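ABC transporter, substrate binding protein (Mannopine) (PDB 5L9S) probably binds the opine mannopine in the periplasm and hands it to an ABC transporter, captured here in the open, ligand-free state. Local coordinates at residues S82-Q87 against D97-G102; K105-S110 against L271-P276; A231-D236 against N300-P305; N260-A265 against I281-S286; P276-I281 against P293-V298. All coordinates share one frame; numbering follows the deposited sequence.

Contact 1: residues S82-Q87 against D97-G102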
# COMPACT_ATOMS: atom_id res chain seq x y z
N SER A 82 13.19 -9.56 12.54
CA SER A 82 13.69 -10.79 11.90
C SER A 82 13.65 -12.06 12.78
O SER A 82 13.15 -13.09 12.33
CB SER A 82 15.11 -10.57 11.37
OG SER A 82 15.09 -9.59 10.34
N ASP A 83 14.11 -11.98 14.04
CA ASP A 83 14.05 -13.11 14.97
C ASP A 83 12.59 -13.52 15.29
O ASP A 83 12.25 -14.69 15.13
CB ASP A 83 14.91 -12.89 16.25
CG ASP A 83 14.73 -11.62 17.08
OD1 ASP A 83 13.89 -10.76 16.70
OD2 ASP A 83 15.46 -11.47 18.09
N PHE A 84 11.74 -12.54 15.69
CA PHE A 84 10.31 -12.71 16.00
C PHE A 84 9.52 -13.28 14.80
O PHE A 84 8.59 -14.08 14.99
CB PHE A 84 9.72 -11.35 16.45
CG PHE A 84 8.22 -11.22 16.39
CD1 PHE A 84 7.43 -11.59 17.47
CD2 PHE A 84 7.59 -10.71 15.26
CE1 PHE A 84 6.03 -11.47 17.41
CE2 PHE A 84 6.20 -10.61 15.19
CZ PHE A 84 5.43 -10.99 16.28
N CYS A 85 9.87 -12.83 13.60
CA CYS A 85 9.30 -13.15 12.30
C CYS A 85 9.31 -14.63 11.93
O CYS A 85 8.45 -15.07 11.16
CB CYS A 85 9.99 -12.32 11.23
SG CYS A 85 9.68 -10.55 11.36
N MET A 86 10.33 -15.36 12.41
CA MET A 86 10.56 -16.78 12.17
C MET A 86 9.38 -17.67 12.55
O MET A 86 9.08 -18.61 11.82
CB MET A 86 11.85 -17.24 12.88
CG MET A 86 13.10 -16.95 12.08
SD MET A 86 14.63 -16.97 13.06
CE MET A 86 15.71 -16.09 11.96
N GLN A 87 8.69 -17.32 13.66
CA GLN A 87 7.53 -18.04 14.21
C GLN A 87 6.31 -18.07 13.27
O GLN A 87 5.38 -18.84 13.50
CB GLN A 87 7.16 -17.50 15.61
CG GLN A 87 6.19 -16.31 15.61
CD GLN A 87 5.77 -15.85 16.99
OE1 GLN A 87 5.78 -14.66 17.29
NE2 GLN A 87 5.34 -16.78 17.84
N ASP A 97 6.45 -11.75 2.48
CA ASP A 97 7.01 -10.56 3.14
C ASP A 97 6.08 -9.93 4.19
O ASP A 97 6.17 -8.74 4.46
CB ASP A 97 7.49 -9.52 2.10
CG ASP A 97 8.49 -10.05 1.08
OD1 ASP A 97 9.48 -10.71 1.51
OD2 ASP A 97 8.29 -9.81 -0.14
N SER A 98 5.18 -10.74 4.77
CA SER A 98 4.26 -10.31 5.82
C SER A 98 4.96 -9.96 7.13
O SER A 98 4.36 -9.31 7.98
CB SER A 98 3.18 -11.36 6.06
OG SER A 98 2.26 -11.20 5.00
N CYS A 99 6.21 -10.39 7.31
CA CYS A 99 6.98 -10.12 8.52
C CYS A 99 8.45 -9.94 8.15
O CYS A 99 9.15 -10.92 7.85
CB CYS A 99 6.78 -11.23 9.56
SG CYS A 99 6.78 -10.65 11.29
N THR A 100 8.91 -8.68 8.14
CA THR A 100 10.29 -8.35 7.79
C THR A 100 11.02 -7.66 8.95
O THR A 100 10.46 -7.49 10.04
CB THR A 100 10.31 -7.49 6.54
OG1 THR A 100 9.76 -6.21 6.85
CG2 THR A 100 9.60 -8.15 5.36
N ARG A 101 12.26 -7.23 8.70
CA ARG A 101 13.12 -6.52 9.64
C ARG A 101 12.42 -5.27 10.22
O ARG A 101 12.45 -5.05 11.42
CB ARG A 101 14.41 -6.12 8.91
CG ARG A 101 15.35 -5.19 9.70
CD ARG A 101 16.58 -4.86 8.89
NE ARG A 101 17.59 -4.12 9.64
CZ ARG A 101 18.72 -3.67 9.10
NH1 ARG A 101 18.97 -3.86 7.81
NH2 ARG A 101 19.60 -3.00 9.84
N GLY A 102 11.81 -4.49 9.34
CA GLY A 102 11.15 -3.24 9.69
C GLY A 102 9.77 -3.33 10.28
O GLY A 102 9.27 -2.33 10.81
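The tight part of this surface contact is the approach of C85, on the helical turn 82-85, to C99, on the short strand 99-100. Both CB atoms point at the opposite segment, and C85 SG stands 2.9 Å from C99 SG. That is shorter than a van der Waals contact between sulfurs but longer than a covalent S-S bond, although C85 CB and C99 CB, 3.8 Å apart, are spaced as in a disulfide. The C85 sulfur lies anti to its own carbonyl carbon (chi1 -66°), and C85 SG also comes to 3.4 Å from the backbone oxygen T100 O. A second layer comes from F84: its CE2 corner reaches C99 SG at 3.9 Å, an oblique sulfur-aromatic contact, while the ring packs against L251 and I254 of helix 247-258.

The other end is looser. S82 OG lies 3.7 Å from R101 CA, and its hydrogen bond is to D80 OD1. The R101 side chain leaves the contact fully extended and makes a cation-pi contact with F75.

A C85-C99 disulfide is known for this protein. One reading of the sulfur spacing, in a model at 2.49 Å resolution, is a cross-link that is at least partly reduced or opened, with the two sulfurs still side by side.

Contact 2: residues K105-S110 against L271-P276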
# COMPACT_ATOMS: atom_id res chain seq x y z
N LYS A 105 3.27 -6.84 8.21
CA LYS A 105 2.30 -6.24 7.30
C LYS A 105 0.95 -6.12 8.00
O LYS A 105 0.46 -7.08 8.60
CB LYS A 105 2.16 -7.05 6.00
CG LYS A 105 1.66 -6.21 4.80
CD LYS A 105 2.82 -5.74 3.86
CE LYS A 105 3.13 -6.73 2.76
NZ LYS A 105 4.46 -6.50 2.12
N LEU A 106 0.35 -4.93 7.93
CA LEU A 106 -0.97 -4.73 8.49
C LEU A 106 -1.96 -4.97 7.36
O LEU A 106 -2.77 -5.89 7.44
CB LEU A 106 -1.11 -3.31 9.06
CG LEU A 106 -2.42 -3.03 9.73
CD1 LEU A 106 -2.49 -3.64 11.11
CD2 LEU A 106 -2.66 -1.55 9.81
N GLN A 107 -1.88 -4.16 6.30
CA GLN A 107 -2.79 -4.25 5.16
C GLN A 107 -2.12 -3.61 3.94
O GLN A 107 -1.23 -2.78 4.12
CB GLN A 107 -4.14 -3.57 5.47
CG GLN A 107 -4.05 -2.16 6.06
CD GLN A 107 -3.74 -1.01 5.13
OE1 GLN A 107 -3.47 0.09 5.61
NE2 GLN A 107 -3.75 -1.20 3.81
N SER A 108 -2.59 -3.94 2.73
CA SER A 108 -2.03 -3.37 1.50
C SER A 108 -3.11 -2.76 0.60
O SER A 108 -4.27 -3.17 0.61
CB SER A 108 -1.16 -4.37 0.75
OG SER A 108 0.01 -4.74 1.44
N THR A 109 -2.71 -1.78 -0.16
CA THR A 109 -3.61 -1.05 -1.01
C THR A 109 -3.09 -1.18 -2.43
O THR A 109 -1.88 -1.37 -2.64
CB THR A 109 -3.82 0.36 -0.41
OG1 THR A 109 -4.79 0.21 0.63
CG2 THR A 109 -4.37 1.36 -1.39
N SER A 110 -3.99 -1.13 -3.40
CA SER A 110 -3.63 -1.26 -4.79
C SER A 110 -3.64 0.07 -5.55
O SER A 110 -4.43 0.97 -5.25
CB SER A 110 -4.55 -2.26 -5.49
OG SER A 110 -4.39 -3.58 -4.99
N LEU A 271 -11.99 -0.86 5.55
CA LEU A 271 -11.01 -0.02 4.86
C LEU A 271 -10.78 -0.32 3.37
O LEU A 271 -10.10 0.48 2.72
CB LEU A 271 -9.68 -0.08 5.62
CG LEU A 271 -9.66 0.41 7.09
CD1 LEU A 271 -8.46 -0.12 7.82
CD2 LEU A 271 -9.78 1.91 7.20
N SER A 272 -11.32 -1.44 2.82
CA SER A 272 -11.16 -1.82 1.39
C SER A 272 -9.69 -2.05 1.00
O SER A 272 -9.18 -1.52 0.01
CB SER A 272 -11.84 -0.81 0.46
OG SER A 272 -13.25 -0.76 0.65
N CYS A 273 -9.02 -2.89 1.78
CA CYS A 273 -7.62 -3.22 1.58
C CYS A 273 -7.44 -4.71 1.54
O CYS A 273 -8.38 -5.45 1.84
CB CYS A 273 -6.74 -2.58 2.65
SG CYS A 273 -7.42 -2.68 4.33
N THR A 274 -6.24 -5.16 1.13
CA THR A 274 -5.85 -6.55 1.05
C THR A 274 -5.12 -6.94 2.34
O THR A 274 -4.02 -6.43 2.58
CB THR A 274 -5.02 -6.76 -0.24
OG1 THR A 274 -5.89 -6.52 -1.35
CG2 THR A 274 -4.41 -8.16 -0.35
N PRO A 275 -5.69 -7.83 3.18
CA PRO A 275 -4.98 -8.26 4.40
C PRO A 275 -3.84 -9.23 4.07
O PRO A 275 -3.92 -9.87 3.01
CB PRO A 275 -6.08 -8.92 5.24
CG PRO A 275 -7.07 -9.40 4.26
CD PRO A 275 -6.99 -8.52 3.04
N PRO A 276 -2.80 -9.40 4.96
CA PRO A 276 -1.70 -10.33 4.63
C PRO A 276 -2.06 -11.82 4.63
O PRO A 276 -1.31 -12.61 4.10
CB PRO A 276 -0.64 -9.99 5.70
CG PRO A 276 -1.43 -9.53 6.86
CD PRO A 276 -2.53 -8.71 6.24
O HOH W 1 -5.88 -3.77 -2.62
O HOH W 2 -7.01 -1.34 -1.88
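Strand 103-116 pairs antiparallel with strand 224-240 in the central sheet, consistent with the interlobe hinge of class II periplasmic binding proteins, and the loop 271-276 docks on it here. The docking is one antiparallel bridge, a hydrogen-bonded pair of S108 with T274. T274 N gives the straighter bond, 2.8 Å to S108 O at 172° and in the carbonyl plane. The return bond, S108 N to T274 O at 2.9 Å and 152°, arrives from above the carbonyl plane.

Next to the bridge, C273 presses its CB against S108 O at 3.3 Å. Q107 takes the crowded first torsion (chi1 49°) and bends again at chi2, so its chain curls along C273, with Q107 CB 3.6 Å from C273 SG. That sulfur is tied to C268 of helix 261-271 by a disulfide. Beyond the bridge, P276 lays its ring on the backbone, P276 CD sitting 3.1 Å from L106 O. On the other flank one water links the hydroxyls, at 2.8 Å from S110 OG and 3.0 Å from T274 OG1.

The loop 271-276 is thus docked by a single antiparallel bridge on a strand consistent with the interlobe hinge of this binding-protein fold.

Contact 3: residues A231-D236 against N300-P305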
# COMPACT_ATOMS: atom_id res chain seq x y z
N ALA A 231 -1.01 -4.70 -11.17
CA ALA A 231 -1.41 -3.76 -10.11
C ALA A 231 -0.32 -3.69 -9.05
O ALA A 231 0.34 -4.68 -8.77
CB ALA A 231 -2.72 -4.23 -9.47
N PHE A 232 -0.09 -2.51 -8.49
CA PHE A 232 0.93 -2.33 -7.46
C PHE A 232 0.31 -2.45 -6.06
O PHE A 232 -0.53 -1.62 -5.67
CB PHE A 232 1.68 -1.01 -7.68
CG PHE A 232 2.28 -0.89 -9.07
CD1 PHE A 232 3.52 -1.45 -9.37
CD2 PHE A 232 1.59 -0.21 -10.08
CE1 PHE A 232 4.05 -1.36 -10.66
CE2 PHE A 232 2.14 -0.12 -11.37
CZ PHE A 232 3.35 -0.71 -11.65
N LEU A 233 0.68 -3.51 -5.33
CA LEU A 233 0.19 -3.76 -3.96
C LEU A 233 1.19 -3.27 -2.95
O LEU A 233 2.22 -3.89 -2.76
CB LEU A 233 -0.14 -5.24 -3.75
CG LEU A 233 -1.02 -5.56 -2.54
CD1 LEU A 233 -2.44 -5.09 -2.73
CD2 LEU A 233 -0.99 -7.03 -2.24
N VAL A 234 0.90 -2.12 -2.36
CA VAL A 234 1.78 -1.43 -1.40
C VAL A 234 1.01 -1.22 -0.12
O VAL A 234 -0.10 -0.68 -0.14
CB VAL A 234 2.33 -0.08 -1.98
CG1 VAL A 234 3.33 0.57 -1.03
CG2 VAL A 234 2.96 -0.27 -3.35
N GLY A 235 1.60 -1.58 0.99
CA GLY A 235 0.93 -1.36 2.26
C GLY A 235 1.73 -0.75 3.38
O GLY A 235 2.79 -0.13 3.17
N ASP A 236 1.17 -0.89 4.59
CA ASP A 236 1.70 -0.38 5.85
C ASP A 236 2.23 -1.51 6.68
O ASP A 236 1.68 -2.61 6.68
CB ASP A 236 0.59 0.37 6.64
CG ASP A 236 0.18 1.74 6.10
OD1 ASP A 236 0.67 2.13 5.01
OD2 ASP A 236 -0.62 2.42 6.78
N ASN A 300 0.06 -14.23 -8.65
CA ASN A 300 0.36 -14.41 -10.08
C ASN A 300 0.36 -13.17 -10.99
O ASN A 300 0.87 -13.28 -12.10
CB ASN A 300 -0.60 -15.43 -10.69
CG ASN A 300 -0.77 -16.73 -9.93
OD1 ASN A 300 0.00 -17.07 -9.02
ND2 ASN A 300 -1.79 -17.49 -10.29
N ARG A 301 -0.25 -12.04 -10.58
CA ARG A 301 -0.32 -10.89 -11.50
C ARG A 301 0.10 -9.54 -10.88
O ARG A 301 0.46 -8.63 -11.62
CB ARG A 301 -1.74 -10.73 -12.07
CG ARG A 301 -2.31 -11.96 -12.71
CD ARG A 301 -3.34 -11.61 -13.74
NE ARG A 301 -4.57 -11.15 -13.10
CZ ARG A 301 -5.52 -10.48 -13.74
NH1 ARG A 301 -5.40 -10.20 -15.04
NH2 ARG A 301 -6.61 -10.09 -13.10
N ILE A 302 -0.03 -9.41 -9.55
CA ILE A 302 0.30 -8.18 -8.84
C ILE A 302 1.83 -7.95 -8.74
O ILE A 302 2.62 -8.90 -8.73
CB ILE A 302 -0.44 -8.15 -7.44
CG1 ILE A 302 -1.73 -7.36 -7.46
CG2 ILE A 302 0.43 -7.67 -6.28
CD1 ILE A 302 -2.89 -8.16 -7.81
N ILE A 303 2.22 -6.68 -8.66
CA ILE A 303 3.60 -6.24 -8.48
C ILE A 303 3.79 -5.83 -7.01
O ILE A 303 3.05 -5.00 -6.47
CB ILE A 303 3.97 -5.06 -9.44
CG1 ILE A 303 3.59 -5.33 -10.93
CG2 ILE A 303 5.43 -4.65 -9.29
CD1 ILE A 303 4.13 -6.50 -11.55
N VAL A 304 4.78 -6.40 -6.38
CA VAL A 304 5.11 -6.10 -4.99
C VAL A 304 6.40 -5.27 -4.97
O VAL A 304 7.30 -5.56 -5.75
CB VAL A 304 5.11 -7.39 -4.12
CG1 VAL A 304 6.24 -7.43 -3.11
CG2 VAL A 304 3.75 -7.59 -3.45
N PRO A 305 6.47 -4.16 -4.18
CA PRO A 305 7.68 -3.31 -4.23
C PRO A 305 8.97 -3.96 -3.73
O PRO A 305 8.93 -4.81 -2.82
CB PRO A 305 7.29 -2.12 -3.33
CG PRO A 305 6.30 -2.68 -2.37
CD PRO A 305 5.49 -3.63 -3.21
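Two apolar patches, one on each side of the bridged backbones, form the centre of the contact. In the first, I302 spans two residues of the strand: I302 CG2 meets L233 CB at 3.6 Å, and I302 CG1 meets A231 CB at 3.8 Å. In the second, I303 lies side by side with F232, both pointing the same way, and F232 CD1 comes to 3.6 Å from I303 CB in an oblique approach. The I303 CG2 branch, anti to its backbone N, runs along the same CD1 and CE1 corner of the ring. W127 and A153 also pack on F232, and L166 on I303. Further along, P305 CD rests 3.3 Å from L233 O.

Between the patches the backbones bond. The segments run in nearly the same sense, 32° apart, and I303 serves both residues flanking F232. I303 N donates to A231 O at 2.7 Å with an almost straight 177°, nearly along the C=O axis. I303 O in turn accepts from L233 N at 3.0 Å, also close to its C=O axis. At the polar edge the side chain of R301 reaches toward D297 and D229 in long, weak ion pairs, and I302 O accepts from R163 NH2.

Two nearly linear bonds, flanked by aliphatic and aromatic carbon, imply that both backbone polar atoms of I303 are satisfied in an apolar environment, consistent with a set register of 300-305 on the strand.

Contact 4: residues N260-A265 against I281-S286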
# COMPACT_ATOMS: atom_id res chain seq x y z
N ASN A 260 -4.87 -13.82 13.43
CA ASN A 260 -6.33 -13.68 13.44
C ASN A 260 -6.94 -13.28 12.08
O ASN A 260 -7.13 -12.09 11.83
CB ASN A 260 -6.79 -12.71 14.55
CG ASN A 260 -8.16 -13.01 15.10
OD1 ASN A 260 -9.20 -12.81 14.45
ND2 ASN A 260 -8.20 -13.52 16.31
N PRO A 261 -7.32 -14.24 11.20
CA PRO A 261 -7.91 -13.86 9.91
C PRO A 261 -9.23 -13.07 10.02
O PRO A 261 -9.51 -12.24 9.16
CB PRO A 261 -8.10 -15.21 9.19
CG PRO A 261 -7.15 -16.14 9.87
CD PRO A 261 -7.16 -15.71 11.30
N ALA A 262 -10.01 -13.31 11.10
CA ALA A 262 -11.29 -12.64 11.36
C ALA A 262 -11.09 -11.15 11.63
O ALA A 262 -11.85 -10.32 11.11
CB ALA A 262 -12.01 -13.30 12.52
N ALA A 263 -10.06 -10.83 12.43
CA ALA A 263 -9.66 -9.47 12.79
C ALA A 263 -9.23 -8.72 11.51
O ALA A 263 -9.78 -7.65 11.22
CB ALA A 263 -8.50 -9.52 13.78
N GLN A 264 -8.33 -9.33 10.72
CA GLN A 264 -7.83 -8.79 9.45
C GLN A 264 -8.94 -8.55 8.44
O GLN A 264 -8.96 -7.49 7.83
CB GLN A 264 -6.77 -9.71 8.82
CG GLN A 264 -5.55 -9.97 9.69
CD GLN A 264 -4.59 -10.86 8.96
OE1 GLN A 264 -3.91 -11.73 9.53
NE2 GLN A 264 -4.62 -10.75 7.66
N ALA A 265 -9.87 -9.52 8.26
CA ALA A 265 -10.99 -9.46 7.32
C ALA A 265 -11.99 -8.36 7.72
O ALA A 265 -12.48 -7.63 6.85
CB ALA A 265 -11.70 -10.79 7.25
N ILE A 281 -8.54 -12.86 3.18
CA ILE A 281 -8.97 -12.43 1.84
C ILE A 281 -10.26 -13.16 1.44
O ILE A 281 -11.23 -12.53 1.01
CB ILE A 281 -7.86 -12.57 0.74
CG1 ILE A 281 -6.73 -11.56 0.91
CG2 ILE A 281 -8.44 -12.46 -0.68
CD1 ILE A 281 -5.37 -11.99 0.34
N SER A 282 -10.27 -14.49 1.56
CA SER A 282 -11.41 -15.33 1.18
C SER A 282 -12.60 -15.24 2.16
O SER A 282 -13.74 -15.47 1.76
CB SER A 282 -10.96 -16.77 1.04
OG SER A 282 -10.50 -17.27 2.29
N GLN A 283 -12.32 -14.91 3.43
CA GLN A 283 -13.28 -14.79 4.53
C GLN A 283 -14.10 -13.50 4.48
O GLN A 283 -15.06 -13.37 5.24
CB GLN A 283 -12.51 -14.79 5.85
CG GLN A 283 -13.01 -15.76 6.88
CD GLN A 283 -12.10 -15.71 8.08
OE1 GLN A 283 -11.38 -16.66 8.38
NE2 GLN A 283 -12.11 -14.58 8.77
N MET A 284 -13.69 -12.52 3.64
CA MET A 284 -14.40 -11.25 3.54
C MET A 284 -15.75 -11.40 2.87
O MET A 284 -15.94 -12.35 2.10
CB MET A 284 -13.54 -10.16 2.86
CG MET A 284 -12.44 -9.64 3.77
SD MET A 284 -11.27 -8.41 3.13
CE MET A 284 -10.71 -9.18 1.66
N SER A 285 -16.70 -10.48 3.17
CA SER A 285 -18.05 -10.48 2.58
C SER A 285 -17.97 -10.48 1.06
O SER A 285 -17.01 -9.95 0.50
CB SER A 285 -18.84 -9.26 3.05
OG SER A 285 -18.40 -8.06 2.42
N SER A 286 -18.96 -11.09 0.40
CA SER A 286 -18.99 -11.18 -1.07
C SER A 286 -18.83 -9.81 -1.75
O SER A 286 -18.04 -9.68 -2.69
CB SER A 286 -20.27 -11.87 -1.54
OG SER A 286 -20.33 -13.20 -1.05
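Helix 261-271 and the end of helix 278-283 come closest where A265 faces M284, with CA atoms 5.4 Å apart, so the contact joins one face of a first helical turn to the exit of a short helix. A265 CB points across and meets M284 CG at 3.7 Å, its short side chain consistent with the close approach. M284 sets CG anti to its carbonyl carbon (chi1 -74°) and bends at chi3, and its CG also lies 3.7 Å from A265 O, while farther along the helix the side chain packs on C268 and E269.

Q283 covers the outer part. Its chain is extended beyond CG, laying the amide along the start of the helix. Q283 OE1 rests 3.7 Å from P261 CB, and Q283 NE2 comes to 3.3 Å from A262 CA. Q283 NE2 is also 3.4 Å from A262 N, but both are donors, so this end of the contact is packing and not a polar bond.

The helix start has its own cap: N260 OD1 accepts from A263 N at 3.0 Å, in the carbonyl plane and on a lone pair. S285 likewise caps the following helix through A288 N, and its own N makes a weak bond to E269 OE2.

An asparagine N-cap followed by proline, a classic helix start, thus opens one helix and a serine N-cap opens another, with close helix-to-turn packing between them.

Contact 5: residues P276-I281 against P293-V298; sequences PSQKAI and PSAADV
D297 OD2 receives the shortest and straightest bond of the contact, and its grip counts one firm bond and one weak: S294 N donates at 2.9 Å and 166°, onto the anti lone pair of D297 OD2, and S294 OG adds a weak approach. The reciprocal bond runs from D297 N to S294 OG at 3.1 Å and 151°, so S294 and D297 close a capping box at the start of helix 295-300. The other carboxylate oxygen, D297 OD1, faces R301 in a long, weak ion pair. Helix 278-283 is capped more loosely: S277 OG accepts from A280 N in a weak bond of 3.3 Å, and the same hydroxyl is also bonded to D93 OD2.

Between these two starts the packing is light, methyl groups resting on backbone and amide atoms. In I281 a chi1 of -71° sets CG1 anti to the carbonyl carbon and leaves CG2 anti to the backbone N, so that I281 CG2 ends 3.9 Å from P293 O and 4.0 Å from A295 N. Q278, extended beyond CG, brings its OE1 to 3.8 Å from A295 CB, while its NE2 makes a weak bond to D93 O.

Two serine-capped helix N-termini therefore meet through I281 CG2 and A295 CB, the one at 295-300 a capping box, with helix 286-289 between the two helices in sequence.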
# COMPACT_ATOMS: atom_id res chain seq x y z
N PRO A 276 -2.80 -9.40 4.96
CA PRO A 276 -1.70 -10.33 4.63
C PRO A 276 -2.06 -11.82 4.63
O PRO A 276 -1.31 -12.61 4.10
CB PRO A 276 -0.64 -9.99 5.70
CG PRO A 276 -1.43 -9.53 6.86
CD PRO A 276 -2.53 -8.71 6.24
N SER A 277 -3.18 -12.20 5.27
CA SER A 277 -3.65 -13.57 5.38
C SER A 277 -4.48 -13.95 4.16
O SER A 277 -5.35 -13.20 3.74
CB SER A 277 -4.44 -13.75 6.67
OG SER A 277 -5.09 -15.01 6.78
N GLN A 278 -4.21 -15.12 3.59
CA GLN A 278 -4.97 -15.65 2.45
C GLN A 278 -6.38 -16.09 2.88
O GLN A 278 -7.33 -15.94 2.10
CB GLN A 278 -4.19 -16.79 1.80
CG GLN A 278 -2.92 -16.27 1.14
CD GLN A 278 -2.22 -17.34 0.37
OE1 GLN A 278 -2.70 -17.79 -0.69
NE2 GLN A 278 -1.08 -17.77 0.89
N LYS A 279 -6.51 -16.57 4.14
CA LYS A 279 -7.77 -16.96 4.74
C LYS A 279 -8.64 -15.74 4.92
O LYS A 279 -9.83 -15.83 4.64
CB LYS A 279 -7.56 -17.69 6.09
CG LYS A 279 -8.79 -18.42 6.63
CD LYS A 279 -8.43 -19.77 7.23
CE LYS A 279 -9.51 -20.80 6.99
NZ LYS A 279 -10.59 -20.76 8.01
N ALA A 280 -8.07 -14.60 5.40
CA ALA A 280 -8.77 -13.33 5.61
C ALA A 280 -9.33 -12.79 4.30
O ALA A 280 -10.48 -12.37 4.30
CB ALA A 280 -7.86 -12.31 6.28
N ILE A 281 -8.54 -12.86 3.18
CA ILE A 281 -8.97 -12.43 1.84
C ILE A 281 -10.26 -13.16 1.44
O ILE A 281 -11.23 -12.53 1.01
CB ILE A 281 -7.86 -12.57 0.74
CG1 ILE A 281 -6.73 -11.56 0.91
CG2 ILE A 281 -8.44 -12.46 -0.68
CD1 ILE A 281 -5.37 -11.99 0.34
N PRO A 293 -8.51 -7.70 -5.16
CA PRO A 293 -7.87 -8.84 -5.84
C PRO A 293 -7.98 -10.12 -4.99
O PRO A 293 -8.02 -10.10 -3.74
CB PRO A 293 -6.40 -8.40 -5.95
CG PRO A 293 -6.21 -7.44 -4.81
CD PRO A 293 -7.51 -6.68 -4.75
N SER A 294 -8.04 -11.25 -5.66
CA SER A 294 -8.07 -12.54 -4.98
C SER A 294 -6.64 -12.87 -4.51
O SER A 294 -5.71 -12.17 -4.90
CB SER A 294 -8.57 -13.60 -5.95
OG SER A 294 -7.57 -13.80 -6.93
N ALA A 295 -6.45 -13.96 -3.76
CA ALA A 295 -5.12 -14.41 -3.37
C ALA A 295 -4.31 -14.87 -4.62
O ALA A 295 -3.11 -14.59 -4.69
CB ALA A 295 -5.21 -15.54 -2.35
N ALA A 296 -4.95 -15.48 -5.63
CA ALA A 296 -4.27 -15.87 -6.89
C ALA A 296 -3.83 -14.63 -7.72
O ALA A 296 -2.80 -14.69 -8.40
CB ALA A 296 -5.15 -16.78 -7.72
N ASP A 297 -4.58 -13.49 -7.66
CA ASP A 297 -4.17 -12.26 -8.36
C ASP A 297 -2.91 -11.75 -7.69
O ASP A 297 -1.94 -11.47 -8.40
CB ASP A 297 -5.26 -11.15 -8.33
CG ASP A 297 -6.55 -11.44 -9.08
OD1 ASP A 297 -6.48 -11.85 -10.27
OD2 ASP A 297 -7.63 -11.20 -8.50
N VAL A 298 -2.88 -11.72 -6.34
CA VAL A 298 -1.73 -11.28 -5.54
C VAL A 298 -0.46 -12.13 -5.86
O VAL A 298 0.59 -11.56 -6.12
CB VAL A 298 -2.03 -11.19 -4.01
CG1 VAL A 298 -0.83 -10.66 -3.23
CG2 VAL A 298 -3.27 -10.35 -3.71

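Overall arrangement
Contact 1 closes first along the chain, before the others open, and its centre lies about 18 Å from that of contact 2. Contacts 2 and 3, centres about 10 Å apart, sit near the centre of the molecule and share the central sheet, where strands 103-116 and 224-240 are neighbours; their segments alternate along the sequence, as do those of contacts 2 and 4. Contacts 4 and 5, centres about 9 Å apart, share helix 278-283, including I281, while contact 5 also shares P276 with contact 2. Both are nested within the loop closed by contact 3. The loops 271-276 and 300-305 thus tie the helical region 261-300 to strands 103-116 and 224-240, consistent with the interlobe hinge.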